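Local coordinates for protein putative peptidyl-prolyl cis-trans isomerase Cbf2 (Campylobacter jejuni, PDB 3RFW) that probably catalyses cis-trans isomerisation of peptidyl-prolyl bonds and acts as a SurA-like chaperone, and is known as a virulence factor, at residues 114-119 with 140-145. Sequence-based numbering, arbitrary orientation.
Sequences QAKHIL and ELDAKF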
ATOM      1  N   GLN A 114     -17.786   9.804  22.504  1.00 47.63           N
ATOM      2  CA  GLN A 114     -16.456   9.674  23.073  1.00 46.09           C
ATOM      3  C   GLN A 114     -16.573   9.433  24.584  1.00 45.86           C
ATOM      4  O   GLN A 114     -17.023  10.306  25.323  1.00 45.74           O
ATOM      5  CB  GLN A 114     -15.649  10.954  22.789  1.00 46.88           C
ATOM      6  CG  GLN A 114     -14.155  10.862  23.162  1.00 44.80           C
ATOM      7  CD  GLN A 114     -13.443  12.222  23.198  1.00 47.67           C
ATOM      8  OE1 GLN A 114     -14.042  13.256  23.486  1.00 47.13           O
ATOM      9  NE2 GLN A 114     -12.140  12.206  22.944  1.00 52.90           N
ATOM     10  N   ALA A 115     -16.123   8.274  25.056  1.00 46.66           N
ATOM     11  CA  ALA A 115     -16.382   7.886  26.447  1.00 47.23           C
ATOM     12  C   ALA A 115     -15.207   7.173  27.091  1.00 48.46           C
ATOM     13  O   ALA A 115     -14.357   6.610  26.390  1.00 49.76           O
ATOM     14  CB  ALA A 115     -17.639   7.028  26.534  1.00 45.81           C
ATOM     15  N   LYS A 116     -15.161   7.205  28.421  1.00 47.32           N
ATOM     16  CA  LYS A 116     -14.329   6.287  29.193  1.00 47.47           C
ATOM     17  C   LYS A 116     -15.203   5.293  29.946  1.00 47.55           C
ATOM     18  O   LYS A 116     -16.358   5.582  30.229  1.00 45.01           O
ATOM     19  CB  LYS A 116     -13.454   7.075  30.191  1.00 48.63           C
ATOM     20  CG  LYS A 116     -12.334   7.897  29.520  1.00 46.22           C
ATOM     21  CD  LYS A 116     -11.512   8.656  30.539  1.00 44.08           C
ATOM     22  CE  LYS A 116     -10.853   9.884  29.923  1.00 48.11           C
ATOM     23  NZ  LYS A 116     -10.127  10.663  30.958  1.00 51.74           N
ATOM     24  N   HIS A 117     -14.634   4.154  30.334  1.00 48.78           N
ATOM     25  CA  HIS A 117     -15.325   3.237  31.240  1.00 49.91           C
ATOM     26  C   HIS A 117     -14.446   2.582  32.315  1.00 50.51           C
ATOM     27  O   HIS A 117     -13.213   2.631  32.241  1.00 51.42           O
ATOM     28  CB  HIS A 117     -16.157   2.206  30.461  1.00 48.41           C
ATOM     29  CG  HIS A 117     -15.432   0.934  30.151  1.00 52.71           C
ATOM     30  ND1 HIS A 117     -14.165   0.909  29.603  1.00 58.36           N
ATOM     31  CD2 HIS A 117     -15.832  -0.358  30.237  1.00 53.56           C
ATOM     32  CE1 HIS A 117     -13.806  -0.345  29.390  1.00 56.15           C
ATOM     33  NE2 HIS A 117     -14.806  -1.133  29.748  1.00 55.84           N
ATOM     34  N   ILE A 118     -15.096   2.071  33.358  1.00 50.25           N
ATOM     35  CA  ILE A 118     -14.452   1.237  34.381  1.00 50.06           C
ATOM     36  C   ILE A 118     -15.186  -0.095  34.445  1.00 50.04           C
ATOM     37  O   ILE A 118     -16.397  -0.117  34.531  1.00 50.38           O
ATOM     38  CB  ILE A 118     -14.544   1.908  35.774  1.00 49.53           C
ATOM     39  CG1 ILE A 118     -13.684   3.169  35.815  1.00 47.47           C
ATOM     40  CG2 ILE A 118     -14.156   0.934  36.872  1.00 49.54           C
ATOM     41  CD1 ILE A 118     -13.868   3.988  37.063  1.00 49.35           C
ATOM     42  N   LEU A 119     -14.462  -1.205  34.384  1.00 51.47           N
ATOM     43  CA  LEU A 119     -15.110  -2.513  34.410  1.00 52.54           C
ATOM     44  C   LEU A 119     -14.753  -3.252  35.693  1.00 53.33           C
ATOM     45  O   LEU A 119     -13.612  -3.211  36.149  1.00 55.16           O
ATOM     46  CB  LEU A 119     -14.746  -3.341  33.163  1.00 52.75           C
ATOM     47  CG  LEU A 119     -15.146  -4.829  33.099  1.00 54.77           C
ATOM     48  CD1 LEU A 119     -16.659  -4.992  33.182  1.00 58.60           C
ATOM     49  CD2 LEU A 119     -14.634  -5.480  31.810  1.00 56.39           C
ATOM     50  N   GLU A 140     -12.888  17.675  37.186  1.00 65.30           N
ATOM     51  CA  GLU A 140     -12.633  16.989  38.454  1.00 63.67           C
ATOM     52  C   GLU A 140     -13.188  15.560  38.459  1.00 62.61           C
ATOM     53  O   GLU A 140     -12.562  14.645  38.995  1.00 61.78           O
ATOM     54  CB  GLU A 140     -13.187  17.786  39.644  1.00 64.08           C
ATOM     55  N   LEU A 141     -14.391  15.392  37.914  1.00 60.67           N
ATOM     56  CA  LEU A 141     -14.964  14.075  37.663  1.00 58.82           C
ATOM     57  C   LEU A 141     -14.084  13.234  36.708  1.00 58.85           C
ATOM     58  O   LEU A 141     -13.909  12.026  36.886  1.00 57.48           O
ATOM     59  CB  LEU A 141     -16.361  14.265  37.070  1.00 60.33           C
ATOM     60  CG  LEU A 141     -17.220  13.052  36.703  1.00 59.17           C
ATOM     61  CD1 LEU A 141     -16.713  12.451  35.418  1.00 60.83           C
ATOM     62  CD2 LEU A 141     -17.216  12.026  37.828  1.00 59.74           C
ATOM     63  N   ASP A 142     -13.522  13.896  35.704  1.00 58.53           N
ATOM     64  CA  ASP A 142     -12.723  13.237  34.685  1.00 59.53           C
ATOM     65  C   ASP A 142     -11.437  12.659  35.297  1.00 59.91           C
ATOM     66  O   ASP A 142     -11.208  11.442  35.246  1.00 59.95           O
ATOM     67  CB  ASP A 142     -12.430  14.221  33.540  1.00 58.73           C
ATOM     68  CG  ASP A 142     -11.383  13.707  32.564  1.00 61.74           C
ATOM     69  OD1 ASP A 142     -10.363  14.401  32.375  1.00 68.27           O
ATOM     70  OD2 ASP A 142     -11.623  12.676  31.908  1.00 61.45           O
ATOM     71  N   ALA A 143     -10.663  13.509  35.975  1.00 60.79           N
ATOM     72  CA  ALA A 143      -9.403  13.084  36.619  1.00 60.02           C
ATOM     73  C   ALA A 143      -9.613  11.943  37.619  1.00 59.56           C
ATOM     74  O   ALA A 143      -8.933  10.909  37.554  1.00 59.83           O
ATOM     75  CB  ALA A 143      -8.714  14.268  37.295  1.00 60.09           C
ATOM     76  N   LYS A 144     -10.570  12.129  38.527  1.00 58.22           N
ATOM     77  CA  LYS A 144     -10.923  11.095  39.482  1.00 56.98           C
ATOM     78  C   LYS A 144     -11.398   9.814  38.820  1.00 55.16           C
ATOM     79  O   LYS A 144     -11.014   8.734  39.242  1.00 55.17           O
ATOM     80  CB  LYS A 144     -11.948  11.602  40.491  1.00 57.47           C
ATOM     81  CG  LYS A 144     -11.372  11.808  41.896  1.00 61.63           C
ATOM     82  N   PHE A 145     -12.192   9.929  37.757  1.00 54.63           N
ATOM     83  CA  PHE A 145     -12.611   8.732  37.008  1.00 53.27           C
ATOM     84  C   PHE A 145     -11.416   7.910  36.522  1.00 52.11           C
ATOM     85  O   PHE A 145     -11.327   6.704  36.779  1.00 49.92           O
ATOM     86  CB  PHE A 145     -13.514   9.091  35.808  1.00 52.73           C
ATOM     87  CG  PHE A 145     -14.219   7.891  35.188  1.00 48.39           C
ATOM     88  CD1 PHE A 145     -15.454   7.471  35.655  1.00 50.61           C
ATOM     89  CD2 PHE A 145     -13.633   7.175  34.156  1.00 48.56           C
ATOM     90  CE1 PHE A 145     -16.106   6.354  35.088  1.00 50.88           C
ATOM     91  CE2 PHE A 145     -14.273   6.065  33.584  1.00 42.11           C
ATOM     92  CZ  PHE A 145     -15.503   5.657  34.052  1.00 46.05           C
TER
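Residues 140-145 pack on strand residues 114-119 through one aromatic ring and one ion pair, a worked example of how a helix is fixed to a beta-sheet; the axes come within 10.4 Å at a crossing angle of 42°. Most of the contact is made by the Phe-145 ring. With CG anti to the backbone N (chi1 -167°), the side chain reaches from the helix to the strand, and its far end arrives between the two residues whose CB atoms point toward the helix, Lys-116 and Ile-118. Ile-118 meets it tip to tip: its CD1 methyl lies 3.8 Å from the Phe-145 ring centroid, nearly on the ring normal, a CH-pi contact over one face, while CG1 comes within 3.6 Å of CZ of Phe-145. The extended Ile-118 chain (chi2 172°) carries the methyl to that position. Near the ring plane, the rim of Phe-145 abuts the backbone of His-117, whose CB points away from the helix. Lys-116 begins beside the same ring, its CB 3.6 Å from CE2 of Phe-145, and then runs out, extended beyond CG, past the aromatic group. Its ammonium thus ends at Asp-142, about one turn before Phe-145; the Lys-116 and Asp-142 side chains cross at roughly a right angle. NZ of Lys-116 forms a salt bridge with OD2 of Asp-142 at 2.7 Å, approaching from above the carboxylate plane; a further hydrogen bond links this NZ to Ser-146 OG. Apolar packing is therefore flanked by a charged pair. Within the PpiC-type (parvulin-like) isomerase domain, helix 138-152 lies against strand 108-120, which runs between strands 164-168 and 199-213; Phe-145 also touches Val-202 of the latter and Leu-133 of helix 123-133, which meets Ile-118 through Ile-129.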